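Local coordinates for penicillin-binding protein activator LpoA (Escherichia coli, PDB 6DR3) that is an outer-membrane lipoprotein that activates the peptidoglycan synthase PBP1a, stimulating its transpeptidase activity, and is represented here by its helical amino-terminal domain, at residues A14-D17 against S18-L22; M211-T214 against Q215-N218; N170-Q173 against G174-L178; T32-N35 against W36-A40. All coordinates share one frame; numbering follows the deposited sequence. Where two conformers were deposited one is given.

Interaction 1: residues A14-D17 against S18-L22; sequences AQAD and SAFYL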
loop_
_atom_site.group_PDB
_atom_site.type_symbol
_atom_site.label_atom_id
_atom_site.label_comp_id
_atom_site.label_asym_id
_atom_site.label_seq_id
_atom_site.Cartn_x
_atom_site.Cartn_y
_atom_site.Cartn_z
ATOM N N ALA A 14 7.299 12.944 7.593
ATOM C CA ALA A 14 7.592 12.736 9.002
ATOM C C ALA A 14 6.377 12.062 9.618
ATOM O O ALA A 14 5.261 12.179 9.108
ATOM C CB ALA A 14 7.917 14.050 9.719
ATOM N N GLN A 15 6.599 11.342 10.716
ATOM C CA GLN A 15 5.524 10.648 11.411
ATOM C C GLN A 15 5.591 10.929 12.905
ATOM O O GLN A 15 6.672 11.071 13.483
ATOM C CB GLN A 15 5.575 9.124 11.181
ATOM C CG GLN A 15 4.743 8.632 10.000
ATOM C CD GLN A 15 5.468 8.742 8.672
ATOM O OE1 GLN A 15 6.695 8.838 8.626
ATOM N NE2 GLN A 15 4.710 8.724 7.582
ATOM N N ALA A 16 4.412 11.009 13.517
ATOM C CA ALA A 16 4.263 11.081 14.963
ATOM C C ALA A 16 3.007 10.307 15.343
ATOM O O ALA A 16 2.222 9.903 14.482
ATOM C CB ALA A 16 4.185 12.533 15.453
ATOM N N ASP A 17 2.814 10.098 16.641
ATOM C CA ASP A 17 1.651 9.358 17.105
ATOM C C ASP A 17 0.492 10.308 17.409
ATOM O O ASP A 17 0.627 11.532 17.379
ATOM C CB ASP A 17 2.001 8.515 18.333
ATOM C CG ASP A 17 2.483 9.345 19.505
ATOM O OD1 ASP A 17 2.264 10.574 19.511
ATOM O OD2 ASP A 17 3.090 8.762 20.427
ATOM N N SER A 18 -0.670 9.719 17.705
ATOM C CA SER A 18 -1.876 10.516 17.903
ATOM C C SER A 18 -1.737 11.449 19.099
ATOM O O SER A 18 -2.259 12.570 19.084
ATOM C CB SER A 18 -3.085 9.599 18.079
ATOM O OG SER A 18 -2.904 8.729 19.182
ATOM N N ALA A 19 -1.040 11.007 20.149
ATOM C CA ALA A 19 -0.856 11.857 21.319
ATOM C C ALA A 19 -0.185 13.173 20.942
ATOM O O ALA A 19 -0.590 14.245 21.409
ATOM C CB ALA A 19 -0.040 11.118 22.380
ATOM N N PHE A 20 0.842 13.111 20.093
ATOM C CA PHE A 20 1.510 14.324 19.633
ATOM C C PHE A 20 0.554 15.206 18.839
ATOM O O PHE A 20 0.423 16.405 19.114
ATOM C CB PHE A 20 2.728 13.946 18.789
ATOM C CG PHE A 20 3.486 15.125 18.247
ATOM C CD1 PHE A 20 4.396 15.804 19.038
ATOM C CD2 PHE A 20 3.300 15.541 16.941
ATOM C CE1 PHE A 20 5.099 16.885 18.536
ATOM C CE2 PHE A 20 4.000 16.619 16.434
ATOM C CZ PHE A 20 4.901 17.291 17.233
ATOM N N TYR A 21 -0.127 14.626 17.850
ATOM C CA TYR A 21 -1.037 15.404 17.015
ATOM C C TYR A 21 -2.156 16.026 17.840
ATOM O O TYR A 21 -2.529 17.184 17.618
ATOM C CB TYR A 21 -1.622 14.520 15.915
ATOM C CG TYR A 21 -0.610 14.002 14.916
ATOM C CD1 TYR A 21 0.468 14.780 14.511
ATOM C CD2 TYR A 21 -0.737 12.731 14.374
ATOM C CE1 TYR A 21 1.388 14.303 13.593
ATOM C CE2 TYR A 21 0.176 12.248 13.457
ATOM C CZ TYR A 21 1.236 13.034 13.070
ATOM O OH TYR A 21 2.144 12.546 12.156
ATOM N N LEU A 22 -2.712 15.269 18.789
ATOM C CA LEU A 22 -3.780 15.805 19.627
ATOM C C LEU A 22 -3.270 16.945 20.500
ATOM O O LEU A 22 -3.987 17.928 20.727
ATOM C CB LEU A 22 -4.382 14.691 20.485
ATOM C CG LEU A 22 -5.154 13.612 19.717
ATOM C CD1 LEU A 22 -5.475 12.428 20.616
ATOM C CD2 LEU A 22 -6.431 14.183 19.113
#
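D17 and F20 form an N-cap contact at the start of helix 18-25, where the extended loop that follows helix 7-11 turns into the helix. The backbone NH of F20 reaches OD1 of D17 at 3.0 Å, meeting the oxygen nearly end-on with an N-H...O angle of 162°. The carboxylate can bend back over the first turn because CG of D17 stands between its own backbone N and carbonyl carbon (chi1 60°). D17 also starts the regular helical bonding, its carbonyl O receiving the NH of Y21 at 3.2 Å.

Y21 ties the loop to the helix a second time. The incoming chain passes over its ring, with O of D17 over one face, and the hydroxyl OH accepts the backbone NH of A16 at 3.1 Å through a bent bond of 137°. The methyl of A16 touches both aromatic side chains, CB lying 3.5 Å from CD2 of F20 and 3.8 Å from CE1 of Y21. On another side of the helix start, S18 packs on A43 and L44 of helix 30-47 and hydrogen-bonds through OG to E47.

The cap gives a first-turn NH, which lacks the i-4 helical partner of later residues, a carboxylate acceptor. The negative charge of D17 probably gains from the positive end of the helix dipole, though E47 beside it may offset part of this.

Interaction 2: residues M211-T214 against Q215-N218; sequences MLPT and QLVN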
loop_
_atom_site.group_PDB
_atom_site.type_symbol
_atom_site.label_atom_id
_atom_site.label_comp_id
_atom_site.label_asym_id
_atom_site.label_seq_id
_atom_site.Cartn_x
_atom_site.Cartn_y
_atom_site.Cartn_z
ATOM N N MET A 211 15.519 -6.462 -5.496
ATOM C CA MET A 211 15.243 -6.742 -4.086
ATOM C C MET A 211 14.416 -8.030 -4.051
ATOM O O MET A 211 13.185 -7.994 -4.087
ATOM C CB MET A 211 14.514 -5.572 -3.439
ATOM C CG MET A 211 14.491 -5.588 -1.924
ATOM S SD MET A 211 13.660 -4.143 -1.223
ATOM C CE MET A 211 14.694 -2.803 -1.812
ATOM N N LEU A 212 15.111 -9.161 -3.986
ATOM C CA LEU A 212 14.452 -10.448 -4.153
ATOM C C LEU A 212 13.465 -10.694 -3.015
ATOM O O LEU A 212 13.724 -10.299 -1.872
ATOM C CB LEU A 212 15.482 -11.577 -4.195
ATOM C CG LEU A 212 16.228 -11.784 -5.512
ATOM C CD1 LEU A 212 17.385 -12.748 -5.308
ATOM C CD2 LEU A 212 15.283 -12.304 -6.588
ATOM N N PRO A 213 12.331 -11.339 -3.282
ATOM C CA PRO A 213 11.445 -11.742 -2.189
ATOM C C PRO A 213 12.212 -12.536 -1.139
ATOM O O PRO A 213 12.982 -13.443 -1.469
ATOM C CB PRO A 213 10.381 -12.593 -2.884
ATOM C CG PRO A 213 10.369 -12.108 -4.290
ATOM C CD PRO A 213 11.783 -11.716 -4.599
ATOM N N THR A 214 12.003 -12.174 0.124
ATOM C CA THR A 214 12.665 -12.868 1.224
ATOM C C THR A 214 12.449 -14.374 1.137
ATOM O O THR A 214 13.346 -15.160 1.462
ATOM C CB THR A 214 12.146 -12.326 2.557
ATOM O OG1 THR A 214 12.471 -10.934 2.662
ATOM C CG2 THR A 214 12.754 -13.080 3.739
ATOM N N GLN A 215 11.262 -14.794 0.696
ATOM C CA GLN A 215 10.943 -16.217 0.661
ATOM C C GLN A 215 11.846 -16.969 -0.307
ATOM O O GLN A 215 12.073 -18.171 -0.133
ATOM C CB GLN A 215 9.475 -16.416 0.281
ATOM C CG GLN A 215 8.488 -15.662 1.169
ATOM C CD GLN A 215 8.126 -14.292 0.621
ATOM O OE1 GLN A 215 8.982 -13.566 0.112
ATOM N NE2 GLN A 215 6.849 -13.934 0.716
ATOM N N LEU A 216 12.368 -16.288 -1.325
ATOM C CA LEU A 216 13.236 -16.928 -2.306
ATOM C C LEU A 216 14.711 -16.858 -1.935
ATOM O O LEU A 216 15.507 -17.637 -2.473
ATOM C CB LEU A 216 13.030 -16.292 -3.685
ATOM C CG LEU A 216 11.631 -16.475 -4.282
ATOM C CD1 LEU A 216 11.479 -15.679 -5.571
ATOM C CD2 LEU A 216 11.337 -17.949 -4.524
ATOM N N VAL A 217 15.095 -15.954 -1.038
ATOM C CA VAL A 217 16.480 -15.871 -0.582
ATOM C C VAL A 217 16.730 -16.809 0.590
ATOM O O VAL A 217 17.702 -17.569 0.597
ATOM C CB VAL A 217 16.826 -14.410 -0.218
ATOM C CG1 VAL A 217 18.249 -14.304 0.325
ATOM C CG2 VAL A 217 16.652 -13.504 -1.428
ATOM N N ASN A 218 15.854 -16.775 1.594
ATOM C CA ASN A 218 16.014 -17.589 2.798
ATOM C C ASN A 218 15.359 -18.942 2.547
ATOM O O ASN A 218 14.168 -19.137 2.791
ATOM C CB ASN A 218 15.408 -16.882 4.006
ATOM C CG ASN A 218 15.989 -15.496 4.222
ATOM O OD1 ASN A 218 17.053 -15.167 3.696
ATOM N ND2 ASN A 218 15.295 -14.678 5.004
#
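Backbone hydrogen bonds join P213 and T214 to the residues of the single short turn, helix 214-217, near the C-terminal end of the domain. P213 is the N-cap residue, and its carbonyl O takes the NH of L216 at 2.9 Å, with the donor well above the carbonyl plane. V217 N divides its NH between this oxygen and O of T214, both bonds being weak. The turn ends with N218 N bound to O of T214 at 3.0 Å, a nearly straight bond of 173°.

Two apolar contacts accompany these bonds. CB of L212 meets CG2 of V217 at 3.6 Å, the two side chains crossing at about a right angle; CG2 faces back toward the loop because it stands beside the backbone N of V217. The ring of P213 and the side chain of L216 lie side by side and point the same way, CG to CD1 4.0 Å, and both pack on W149 of helix 138-153.

The polar side chain of Q215 turns to helix 138-153: a bend at chi2 (93°) lays OE1 against CB of P213, at 3.4 Å, while NE2 bonds to the backbone O of D146. OD1 of D146 in turn accepts the NH of T214.

The carbonyl of P213 serves two donors at the helix start, L216 N well and V217 N weakly. The NH of T214 and the amide of Q215 both find acceptors on D146, coupling this small turn to helix 138-153.

Interaction 3: residues N170-Q173 against G174-L178; sequences NILQ and GWLDL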
loop_
_atom_site.group_PDB
_atom_site.type_symbol
_atom_site.label_atom_id
_atom_site.label_comp_id
_atom_site.label_asym_id
_atom_site.label_seq_id
_atom_site.Cartn_x
_atom_site.Cartn_y
_atom_site.Cartn_z
ATOM N N ASN A 170 4.497 -4.312 -17.912
ATOM C CA ASN A 170 5.752 -5.050 -18.003
ATOM C C ASN A 170 6.226 -5.534 -16.639
ATOM O O ASN A 170 6.893 -6.571 -16.551
ATOM C CB ASN A 170 6.834 -4.190 -18.657
ATOM C CG ASN A 170 7.990 -5.021 -19.196
ATOM O OD1 ASN A 170 7.788 -6.113 -19.731
ATOM N ND2 ASN A 170 9.208 -4.512 -19.049
ATOM N N ILE A 171 5.910 -4.805 -15.569
ATOM C CA ILE A 171 6.297 -5.256 -14.236
ATOM C C ILE A 171 5.486 -6.488 -13.844
ATOM O O ILE A 171 6.035 -7.482 -13.354
ATOM C CB ILE A 171 6.143 -4.115 -13.213
ATOM C CG1 ILE A 171 7.230 -3.059 -13.456
ATOM C CG2 ILE A 171 6.220 -4.653 -11.775
ATOM C CD1 ILE A 171 7.150 -1.842 -12.545
ATOM N N LEU A 172 4.170 -6.443 -14.060
ATOM C CA LEU A 172 3.341 -7.611 -13.783
ATOM C C LEU A 172 3.764 -8.793 -14.645
ATOM O O LEU A 172 3.835 -9.928 -14.161
ATOM C CB LEU A 172 1.867 -7.275 -14.011
ATOM C CG LEU A 172 0.868 -8.411 -13.778
ATOM C CD1 LEU A 172 0.978 -8.965 -12.365
ATOM C CD2 LEU A 172 -0.548 -7.931 -14.056
ATOM N N GLN A 173 4.052 -8.548 -15.926
ATOM C CA GLN A 173 4.540 -9.621 -16.783
ATOM C C GLN A 173 5.816 -10.231 -16.218
ATOM O O GLN A 173 5.983 -11.454 -16.223
ATOM C CB GLN A 173 4.783 -9.098 -18.200
ATOM C CG GLN A 173 5.158 -10.190 -19.196
ATOM C CD GLN A 173 5.528 -9.648 -20.562
ATOM O OE1 GLN A 173 5.850 -8.469 -20.713
ATOM N NE2 GLN A 173 5.484 -10.513 -21.571
ATOM N N GLY A 174 6.727 -9.390 -15.726
ATOM C CA GLY A 174 7.941 -9.906 -15.114
ATOM C C GLY A 174 7.658 -10.736 -13.879
ATOM O O GLY A 174 8.287 -11.774 -13.659
ATOM N N TRP A 175 6.710 -10.291 -13.050
ATOM C CA TRP A 175 6.341 -11.061 -11.868
ATOM C C TRP A 175 5.765 -12.416 -12.254
ATOM O O TRP A 175 6.097 -13.437 -11.643
ATOM C CB TRP A 175 5.335 -10.284 -11.020
ATOM C CG TRP A 175 5.954 -9.277 -10.098
ATOM C CD1 TRP A 175 5.771 -7.924 -10.118
ATOM C CD2 TRP A 175 6.851 -9.544 -9.015
ATOM N NE1 TRP A 175 6.498 -7.333 -9.114
ATOM C CE2 TRP A 175 7.171 -8.305 -8.421
ATOM C CE3 TRP A 175 7.416 -10.708 -8.487
ATOM C CZ2 TRP A 175 8.029 -8.198 -7.329
ATOM C CZ3 TRP A 175 8.268 -10.600 -7.403
ATOM C CH2 TRP A 175 8.566 -9.356 -6.836
ATOM N N LEU A 176 4.893 -12.443 -13.266
ATOM C CA LEU A 176 4.315 -13.706 -13.706
ATOM C C LEU A 176 5.366 -14.617 -14.323
ATOM O O LEU A 176 5.236 -15.844 -14.254
ATOM C CB LEU A 176 3.185 -13.444 -14.703
ATOM C CG LEU A 176 1.976 -12.691 -14.140
ATOM C CD1 LEU A 176 0.996 -12.358 -15.251
ATOM C CD2 LEU A 176 1.288 -13.494 -13.044
ATOM N N ASP A 177 6.414 -14.047 -14.922
ATOM C CA ASP A 177 7.500 -14.874 -15.432
ATOM C C ASP A 177 8.255 -15.546 -14.292
ATOM O O ASP A 177 8.587 -16.733 -14.376
ATOM C CB ASP A 177 8.449 -14.033 -16.282
ATOM C CG ASP A 177 9.435 -14.880 -17.057
ATOM O OD1 ASP A 177 9.076 -15.354 -18.154
ATOM O OD2 ASP A 177 10.561 -15.087 -16.562
ATOM N N LEU A 178 8.533 -14.807 -13.214
ATOM C CA LEU A 178 9.202 -15.411 -12.067
ATOM C C LEU A 178 8.322 -16.471 -11.422
ATOM O O LEU A 178 8.819 -17.503 -10.954
ATOM C CB LEU A 178 9.577 -14.334 -11.048
ATOM C CG LEU A 178 10.349 -14.802 -9.810
ATOM C CD1 LEU A 178 11.673 -15.449 -10.195
ATOM C CD2 LEU A 178 10.584 -13.640 -8.858
#
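I171 lays its CG2 methyl alongside the five-membered ring of W175, one turn further along helix 170-185, at 3.7 Å from CD1. The two side chains point the same way. CG2 of I171 stands beside its own carbonyl carbon, pointing on along the helix toward the indole, whereas CG1 carries the rest of the side chain away from it. The indole also lies close to the backbone of the preceding turn: its CD1 is 3.3 Å from O of I171, and CA of L172 sits at the ring edge, near its plane.

L172 and L176 repeat the i, i+4 spacing on another flank, more loosely, with CG of L172 4.2 Å from CD1 of L176. L176 also rests against the backbone, its CG 3.3 Å from O of L172. Beneath these side chains run regular helical bonds. W175 N reaches O of I171 at 2.9 Å, and L176 N reaches O of L172 at the same length, with an N-H...O angle of 164°. G174 brings only backbone to this turn; its NH bonds to O of N170, and its carbonyl accepts the indole NE1 of W199, so that a tryptophan of helix 189-202 is held directly against the main chain.

Around this turn the helix is enclosed on several flanks. The indole of W175 is wedged among I145, T148 and L152 of helix 138-153 and I130 of helix 123-132, and I171 and L172 also pack on I130. D177 forms a salt bridge with R202, linking the turn to the end of helix 189-202.

Interaction 4: residues T32-N35 against W36-A40; sequences TRIN and WQLLA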
loop_
_atom_site.group_PDB
_atom_site.type_symbol
_atom_site.label_atom_id
_atom_site.label_comp_id
_atom_site.label_asym_id
_atom_site.label_seq_id
_atom_site.Cartn_x
_atom_site.Cartn_y
_atom_site.Cartn_z
ATOM N N THR A 32 -4.703 25.639 10.882
ATOM C CA THR A 32 -3.648 24.907 11.575
ATOM C C THR A 32 -4.240 23.805 12.442
ATOM O O THR A 32 -3.735 22.677 12.464
ATOM C CB THR A 32 -2.812 25.871 12.421
ATOM O OG1 THR A 32 -2.275 26.901 11.582
ATOM C CG2 THR A 32 -1.666 25.141 13.112
ATOM N N ARG A 33 -5.328 24.114 13.152
ATOM C CA ARG A 33 -5.974 23.119 14.001
ATOM C C ARG A 33 -6.599 22.006 13.168
ATOM O O ARG A 33 -6.505 20.827 13.530
ATOM C CB ARG A 33 -7.028 23.796 14.877
ATOM C CG ARG A 33 -7.680 22.881 15.899
ATOM C CD ARG A 33 -8.869 23.555 16.557
ATOM N NE ARG A 33 -9.448 22.731 17.615
ATOM C CZ ARG A 33 -9.064 22.755 18.888
ATOM N NH1 ARG A 33 -8.089 23.563 19.287
ATOM N NH2 ARG A 33 -9.660 21.966 19.770
ATOM N N ILE A 34 -7.239 22.357 12.050
ATOM C CA ILE A 34 -7.840 21.341 11.188
ATOM C C ILE A 34 -6.780 20.361 10.706
ATOM O O ILE A 34 -6.999 19.144 10.689
ATOM C CB ILE A 34 -8.577 22.004 10.008
ATOM C CG1 ILE A 34 -9.832 22.726 10.508
ATOM C CG2 ILE A 34 -8.949 20.966 8.941
ATOM C CD1 ILE A 34 -10.527 23.561 9.448
ATOM N N ASN A 35 -5.618 20.873 10.297
ATOM C CA ASN A 35 -4.562 19.997 9.803
ATOM C C ASN A 35 -4.107 19.026 10.887
ATOM O O ASN A 35 -3.974 17.822 10.639
ATOM C CB ASN A 35 -3.389 20.832 9.288
ATOM C CG ASN A 35 -3.736 21.608 8.033
ATOM O OD1 ASN A 35 -4.615 21.209 7.266
ATOM N ND2 ASN A 35 -3.046 22.721 7.815
ATOM N N TRP A 36 -3.859 19.533 12.099
ATOM C CA TRP A 36 -3.517 18.647 13.207
ATOM C C TRP A 36 -4.637 17.650 13.469
ATOM O O TRP A 36 -4.382 16.475 13.758
ATOM C CB TRP A 36 -3.226 19.458 14.471
ATOM C CG TRP A 36 -1.918 20.208 14.459
ATOM C CD1 TRP A 36 -1.742 21.547 14.651
ATOM C CD2 TRP A 36 -0.608 19.659 14.255
ATOM N NE1 TRP A 36 -0.408 21.866 14.580
ATOM C CE2 TRP A 36 0.309 20.726 14.335
ATOM C CE3 TRP A 36 -0.122 18.369 14.012
ATOM C CZ2 TRP A 36 1.683 20.545 14.182
ATOM C CZ3 TRP A 36 1.244 18.192 13.860
ATOM C CH2 TRP A 36 2.130 19.274 13.945
ATOM N N GLN A 37 -5.890 18.102 13.366
ATOM C CA GLN A 37 -7.023 17.212 13.594
ATOM C C GLN A 37 -7.058 16.094 12.561
ATOM O O GLN A 37 -7.281 14.927 12.906
ATOM C CB GLN A 37 -8.324 18.015 13.567
ATOM C CG GLN A 37 -9.564 17.201 13.884
ATOM C CD GLN A 37 -10.799 18.067 14.019
ATOM O OE1 GLN A 37 -10.715 19.294 13.981
ATOM N NE2 GLN A 37 -11.954 17.434 14.176
ATOM N N LEU A 38 -6.837 16.429 11.288
ATOM C CA LEU A 38 -6.784 15.402 10.252
ATOM C C LEU A 38 -5.670 14.403 10.528
ATOM O O LEU A 38 -5.826 13.202 10.280
ATOM C CB LEU A 38 -6.589 16.050 8.882
ATOM C CG LEU A 38 -7.788 16.813 8.317
ATOM C CD1 LEU A 38 -7.352 17.679 7.149
ATOM C CD2 LEU A 38 -8.885 15.849 7.887
ATOM N N LEU A 39 -4.535 14.881 11.042
ATOM C CA LEU A 39 -3.423 13.986 11.342
ATOM C C LEU A 39 -3.740 13.098 12.539
ATOM O O LEU A 39 -3.398 11.909 12.545
ATOM C CB LEU A 39 -2.155 14.800 11.587
ATOM C CG LEU A 39 -1.487 15.324 10.314
ATOM C CD1 LEU A 39 -0.604 16.528 10.608
ATOM C CD2 LEU A 39 -0.674 14.213 9.668
ATOM N N ALA A 40 -4.395 13.655 13.560
ATOM C CA ALA A 40 -4.812 12.847 14.700
ATOM C C ALA A 40 -5.717 11.705 14.258
ATOM O O ALA A 40 -5.559 10.567 14.711
ATOM C CB ALA A 40 -5.522 13.721 15.733
#
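Helix 30-47, packed between helices 18-25 and 66-82 in the N-terminal part of this helical domain with TPR-like motifs, contains this turn and its i, i+4 side-chain pairs. T32 and W36 lie side by side, pointing the same way, with CG2 of T32 3.8 Å from NE1 of the indole. That methyl stands anti to the threonine's backbone N and points toward the ring. CD1 of W36 comes within 3.2 Å of O of T32, the same oxygen that accepts the NH of W36 in a nearly straight bond of 172°.

I34 and L38 form a second parallel pair, CG2 to CD1 4.1 Å, on the side where helix 66-82 supplies Q68 and L75. L38 N bonds to O of I34 at 2.8 Å, and Q37 N to O of R33 at the same length. L39 leans back over the preceding turn, its CG 3.5 Å from O of N35, and packs against Y9 and M10 of helix 7-11.

Several polar groups in this largely buried turn have partners beyond it. The indole NE1 of W36 donates to OE1 of Q5, and the amide of Q37 reaches the carbonyl of L56. The amide of N35 is held at both ends, OD1 by Q68 and ND2 by D4, which should fix its rotation. Ordinary van der Waals packing along the helix is therefore combined with specific polar links to the N-terminal segment and to the next helices.

All four contacts are local, formed within single turns or caps, and they follow one another in the chain without nesting or crossing. Interaction 1 opens helix 18-25, and interaction 4 lies on the next helix, 30-47. The two touch: the ring of Y21 packs on W36 and the backbone of L39, and L22 meets A40, so the pair joins consecutive, roughly antiparallel helices at the N-terminal end. Beyond the chain's centre, about 41 Å from interaction 4 between centres, lies interaction 3 on helix 170-185. Interaction 2 follows on the last short helix and packs against interaction 3, P213 on W175 and L216 on L178, bringing the C-terminal turn onto the helical bundle at that end.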